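Local coordinates for hypothetical protein Atu0636 (Agrobacterium tumefaciens, PDB 2OZV) that is a predicted O-methyltransferase that probably transfers a methyl group from S-adenosylmethionine to a substrate not yet identified, at residues 52-55 / 56-60; 110-113 / 114-118. All blocks are in the same frame, centred on the assembly; numbering follows the deposited sequence.

Interaction 1: 52-55 / 56-60; sequences MAVA and ARLEK
Met52 and Ala56 are joined by an i to i+4 backbone bond, Ala56 N to Met52 O at 2.9 Å, within the last turns of helix 49-57. This helix is the crossover of a beta-alpha-beta unit, between strands 38-42 and 61-67, of a probable Rossmann-like methyltransferase fold. At Arg57 the pattern loosens: its N is shared between Ala53 O and Val54 O, both weak bonds. Leu58 N restores it, reaching Val54 O at 2.9 Å with a C=O...N angle of 168° and closing the final turn just as Leu58 departs from helical angles. Near this end Arg91 donates to Ala55 O and, weakly, to Leu58 O.

Small side chains at Ala53 and Ala55 let the helix lie close to its neighbours: Ala53 packs on Met26 and Ala29 of helix 24-30, and Ala55 on Val63 and Ile92 of the sheet. Met52, present as selenomethionine, has the long unbranched chain needed to reach Leu65, Ile92 and Phe88. One turn apart, Val54 and Leu58 bring methyls together, CG1 to CD1 at 4.0 Å; the valine torsion (chi1 175°) sets CG1 anti to the backbone N. Arg57 suits the border of core and solvent, its aliphatic stem leading to a guanidinium whose NH2 donates to Val32 O. Its chain bends at chi3, and Arg57 NE donates in plane to a water at 2.8 Å, which donates weakly to Ala53 O.

Interaction 2: 110-113 / 114-118; sequences GLPD and EHFHH
Pro112 and His115 meet across a tight bend in the loop that leads from helix 103-108 into strand 116-121, a central strand of the Rossmann-like sheet. Helix 103-108 ends in a Schellman motif at Gly110, where a CB would press on the carbonyl O of the residue before, so glycine fits.

Glu114 stands at the corner with phi 49° and psi 56°, a left-handed backbone conformation, and with Asp113 turns the chain back, so that His115 comes to face Pro112. Charged side chains suit this exposed bend: the carboxylates diverge, with Asp113 OD2 and Glu114 OE1 6.1 Å apart, and Glu114 has a long, weak ion pair with Lys211.

His115 follows, its CB directed at the proline; with CG anti to the backbone N (chi1 178°), the imidazole lies alongside, and Pro112 CG meets His115 CB, CG and CD2 alike at 3.7 Å, obliquely to the ring. The rigid proline ring is an apt partner here, and His115 O accepts a bond from Arg39.

Phe116 begins the strand and is buried, as its large apolar ring warrants, against Thr64 and Tyr66 of strand 61-67 and Arg39 and Ala41 of strand 38-42. His115 CD2 stands 3.7 Å above the Phe116 ring centre, imidazole edge to phenyl face, in a T-shaped pair. Pro112 CD comes obliquely to the same ring, 4.0 Å from Phe116 CE2.

How the interactions relate
Interaction 1 closes before interaction 2 opens along the chain, and the two do not touch: their centres are 18 Å apart and their nearest atoms about 7 Å. Both flank one mixed sheet, the first from a helix packed on it that leads into strand 61-67, the second at the entry to strand 116-121. Strand 38-42 runs between those two strands, parallel to both. Val32 is a neighbour of both interactions, touched by Leu58 and by His118. Helix exit and strand entry thus lie at the end of the sheet where its parallel strands begin, probably opposite the strand C-terminal ends at which, as in related class I methyltransferases, the cofactor would bind.

Interaction 1: 52-55 / 56-60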
loop_
_atom_site.group_PDB
_atom_site.type_symbol
_atom_site.label_atom_id
_atom_site.label_comp_id
_atom_site.label_asym_id
_atom_site.label_seq_id
_atom_site.Cartn_x
_atom_site.Cartn_y
_atom_site.Cartn_z
HETATM N N MSE B 52 25.879 -8.734 -2.539
HETATM C CA MSE B 52 27.156 -8.136 -2.907
HETATM C C MSE B 52 27.153 -6.627 -2.705
HETATM O O MSE B 52 28.140 -6.074 -2.237
HETATM C CB MSE B 52 27.555 -8.500 -4.345
HETATM C CG MSE B 52 27.757 -9.987 -4.468
HETATM SE SE MSE B 52 28.298 -10.508 -6.294
HETATM C CE MSE B 52 27.619 -12.359 -6.179
ATOM N N ALA B 53 26.052 -5.968 -3.068
ATOM C CA ALA B 53 25.950 -4.519 -2.893
ATOM C C ALA B 53 25.970 -4.138 -1.404
ATOM O O ALA B 53 26.553 -3.104 -1.038
ATOM C CB ALA B 53 24.716 -3.961 -3.579
ATOM N N VAL B 54 25.346 -4.958 -0.558
ATOM C CA VAL B 54 25.412 -4.743 0.892
ATOM C C VAL B 54 26.889 -4.862 1.357
ATOM O O VAL B 54 27.414 -3.972 2.028
ATOM C CB VAL B 54 24.572 -5.771 1.672
ATOM C CG1 VAL B 54 24.796 -5.563 3.176
ATOM C CG2 VAL B 54 23.076 -5.632 1.344
ATOM N N ALA B 55 27.561 -5.943 0.958
ATOM C CA ALA B 55 28.961 -6.168 1.401
ATOM C C ALA B 55 29.908 -5.074 0.916
ATOM O O ALA B 55 30.843 -4.677 1.631
ATOM C CB ALA B 55 29.453 -7.557 0.947
ATOM N N ALA B 56 29.672 -4.580 -0.302
ATOM C CA ALA B 56 30.516 -3.534 -0.880
ATOM C C ALA B 56 30.456 -2.255 -0.038
ATOM O O ALA B 56 31.474 -1.585 0.144
ATOM C CB ALA B 56 30.116 -3.247 -2.333
ATOM N N ARG B 57 29.268 -1.934 0.474
ATOM C CA ARG B 57 29.045 -0.709 1.249
ATOM C C ARG B 57 29.407 -0.870 2.743
ATOM O O ARG B 57 29.953 0.045 3.372
ATOM C CB ARG B 57 27.572 -0.282 1.116
ATOM C CG ARG B 57 27.234 1.006 1.885
ATOM C CD ARG B 57 25.819 1.515 1.582
ATOM N NE ARG B 57 24.831 0.440 1.710
ATOM C CZ ARG B 57 24.236 0.069 2.845
ATOM N NH1 ARG B 57 24.517 0.710 3.983
ATOM N NH2 ARG B 57 23.369 -0.943 2.840
ATOM N N LEU B 58 29.121 -2.044 3.290
ATOM C CA LEU B 58 29.263 -2.301 4.713
ATOM C C LEU B 58 30.438 -3.234 4.999
ATOM O O LEU B 58 30.313 -4.464 4.896
ATOM C CB LEU B 58 27.972 -2.881 5.277
ATOM C CG LEU B 58 26.773 -1.937 5.298
ATOM C CD1 LEU B 58 25.576 -2.691 5.885
ATOM C CD2 LEU B 58 27.068 -0.634 6.110
ATOM N N GLU B 59 31.576 -2.645 5.366
ATOM C CA GLU B 59 32.807 -3.413 5.502
ATOM C C GLU B 59 32.742 -4.495 6.573
ATOM O O GLU B 59 33.459 -5.478 6.488
ATOM C CB GLU B 59 34.020 -2.483 5.705
ATOM C CG GLU B 59 34.416 -1.860 4.377
ATOM C CD GLU B 59 35.493 -0.808 4.499
ATOM O OE1 GLU B 59 35.180 0.313 4.970
ATOM O OE2 GLU B 59 36.640 -1.100 4.106
ATOM N N LYS B 60 31.877 -4.293 7.560
ATOM C CA LYS B 60 31.746 -5.201 8.686
ATOM C C LYS B 60 30.674 -6.289 8.478
ATOM O O LYS B 60 30.480 -7.136 9.351
ATOM C CB LYS B 60 31.419 -4.410 9.962
ATOM C CG LYS B 60 32.543 -3.485 10.456
ATOM C CD LYS B 60 32.160 -2.906 11.825
ATOM C CE LYS B 60 33.363 -2.364 12.544
ATOM N NZ LYS B 60 33.510 -0.901 12.297
HETATM O O HOH W 1 24.301 -1.363 -0.309
#

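Interaction 2: 110-113 / 114-118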
loop_
_atom_site.group_PDB
_atom_site.type_symbol
_atom_site.label_atom_id
_atom_site.label_comp_id
_atom_site.label_asym_id
_atom_site.label_seq_id
_atom_site.Cartn_x
_atom_site.Cartn_y
_atom_site.Cartn_z
ATOM N N GLY B 110 21.527 -25.753 5.989
ATOM C CA GLY B 110 22.472 -24.671 6.254
ATOM C C GLY B 110 21.771 -23.342 6.493
ATOM O O GLY B 110 22.372 -22.277 6.300
ATOM N N LEU B 111 20.508 -23.411 6.912
ATOM C CA LEU B 111 19.734 -22.220 7.299
ATOM C C LEU B 111 19.501 -22.270 8.812
ATOM O O LEU B 111 18.498 -22.809 9.264
ATOM C CB LEU B 111 18.399 -22.191 6.533
ATOM C CG LEU B 111 18.477 -21.751 5.057
ATOM C CD1 LEU B 111 17.394 -22.403 4.215
ATOM C CD2 LEU B 111 18.420 -20.209 4.939
ATOM N N PRO B 112 20.448 -21.738 9.599
ATOM C CA PRO B 112 20.407 -21.922 11.060
ATOM C C PRO B 112 19.317 -21.106 11.754
ATOM O O PRO B 112 18.952 -20.030 11.278
ATOM C CB PRO B 112 21.800 -21.465 11.513
ATOM C CG PRO B 112 22.272 -20.533 10.452
ATOM C CD PRO B 112 21.614 -20.947 9.162
ATOM N N ASP B 113 18.797 -21.630 12.864
ATOM C CA ASP B 113 17.795 -20.919 13.647
ATOM C C ASP B 113 18.382 -19.655 14.273
ATOM O O ASP B 113 19.500 -19.694 14.828
ATOM C CB ASP B 113 17.299 -21.802 14.798
ATOM C CG ASP B 113 16.444 -22.972 14.330
ATOM O OD1 ASP B 113 15.742 -22.874 13.296
ATOM O OD2 ASP B 113 16.468 -23.998 15.032
ATOM N N GLU B 114 17.636 -18.548 14.170
ATOM C CA GLU B 114 17.885 -17.345 14.970
ATOM C C GLU B 114 19.353 -16.914 14.948
ATOM O O GLU B 114 19.994 -16.746 15.994
ATOM C CB GLU B 114 17.382 -17.547 16.410
ATOM C CG GLU B 114 15.865 -17.608 16.456
ATOM C CD GLU B 114 15.327 -17.861 17.847
ATOM O OE1 GLU B 114 15.469 -18.981 18.351
ATOM O OE2 GLU B 114 14.764 -16.933 18.433
ATOM N N HIS B 115 19.851 -16.701 13.738
ATOM C CA HIS B 115 21.265 -16.479 13.499
ATOM C C HIS B 115 21.556 -15.130 12.838
ATOM O O HIS B 115 22.602 -14.534 13.091
ATOM C CB HIS B 115 21.793 -17.616 12.625
ATOM C CG HIS B 115 23.238 -17.504 12.255
ATOM N ND1 HIS B 115 24.260 -17.761 13.149
ATOM C CD2 HIS B 115 23.829 -17.213 11.073
ATOM C CE1 HIS B 115 25.421 -17.625 12.527
ATOM N NE2 HIS B 115 25.186 -17.296 11.265
ATOM N N PHE B 116 20.640 -14.657 11.980
ATOM C CA PHE B 116 20.921 -13.495 11.134
ATOM C C PHE B 116 20.333 -12.211 11.682
ATOM O O PHE B 116 19.212 -12.208 12.203
ATOM C CB PHE B 116 20.376 -13.743 9.718
ATOM C CG PHE B 116 21.138 -14.820 8.958
ATOM C CD1 PHE B 116 22.394 -14.540 8.372
ATOM C CD2 PHE B 116 20.594 -16.113 8.834
ATOM C CE1 PHE B 116 23.102 -15.524 7.665
ATOM C CE2 PHE B 116 21.289 -17.114 8.133
ATOM C CZ PHE B 116 22.555 -16.825 7.553
ATOM N N HIS B 117 21.090 -11.119 11.561
ATOM C CA HIS B 117 20.611 -9.787 11.952
ATOM C C HIS B 117 19.699 -9.175 10.886
ATOM O O HIS B 117 18.883 -8.305 11.192
ATOM C CB HIS B 117 21.806 -8.869 12.183
ATOM C CG HIS B 117 22.735 -9.365 13.265
ATOM N ND1 HIS B 117 23.937 -9.990 12.978
ATOM C CD2 HIS B 117 22.618 -9.361 14.614
ATOM C CE1 HIS B 117 24.533 -10.321 14.118
ATOM N NE2 HIS B 117 23.751 -9.956 15.123
ATOM N N HIS B 118 19.906 -9.599 9.636
ATOM C CA HIS B 118 19.131 -9.111 8.493
ATOM C C HIS B 118 18.868 -10.266 7.580
ATOM O O HIS B 118 19.758 -11.098 7.317
ATOM C CB HIS B 118 19.931 -8.058 7.696
ATOM C CG HIS B 118 20.207 -6.821 8.474
ATOM N ND1 HIS B 118 19.362 -5.731 8.458
ATOM C CD2 HIS B 118 21.249 -6.483 9.280
ATOM C CE1 HIS B 118 19.843 -4.790 9.254
ATOM N NE2 HIS B 118 20.986 -5.222 9.766
#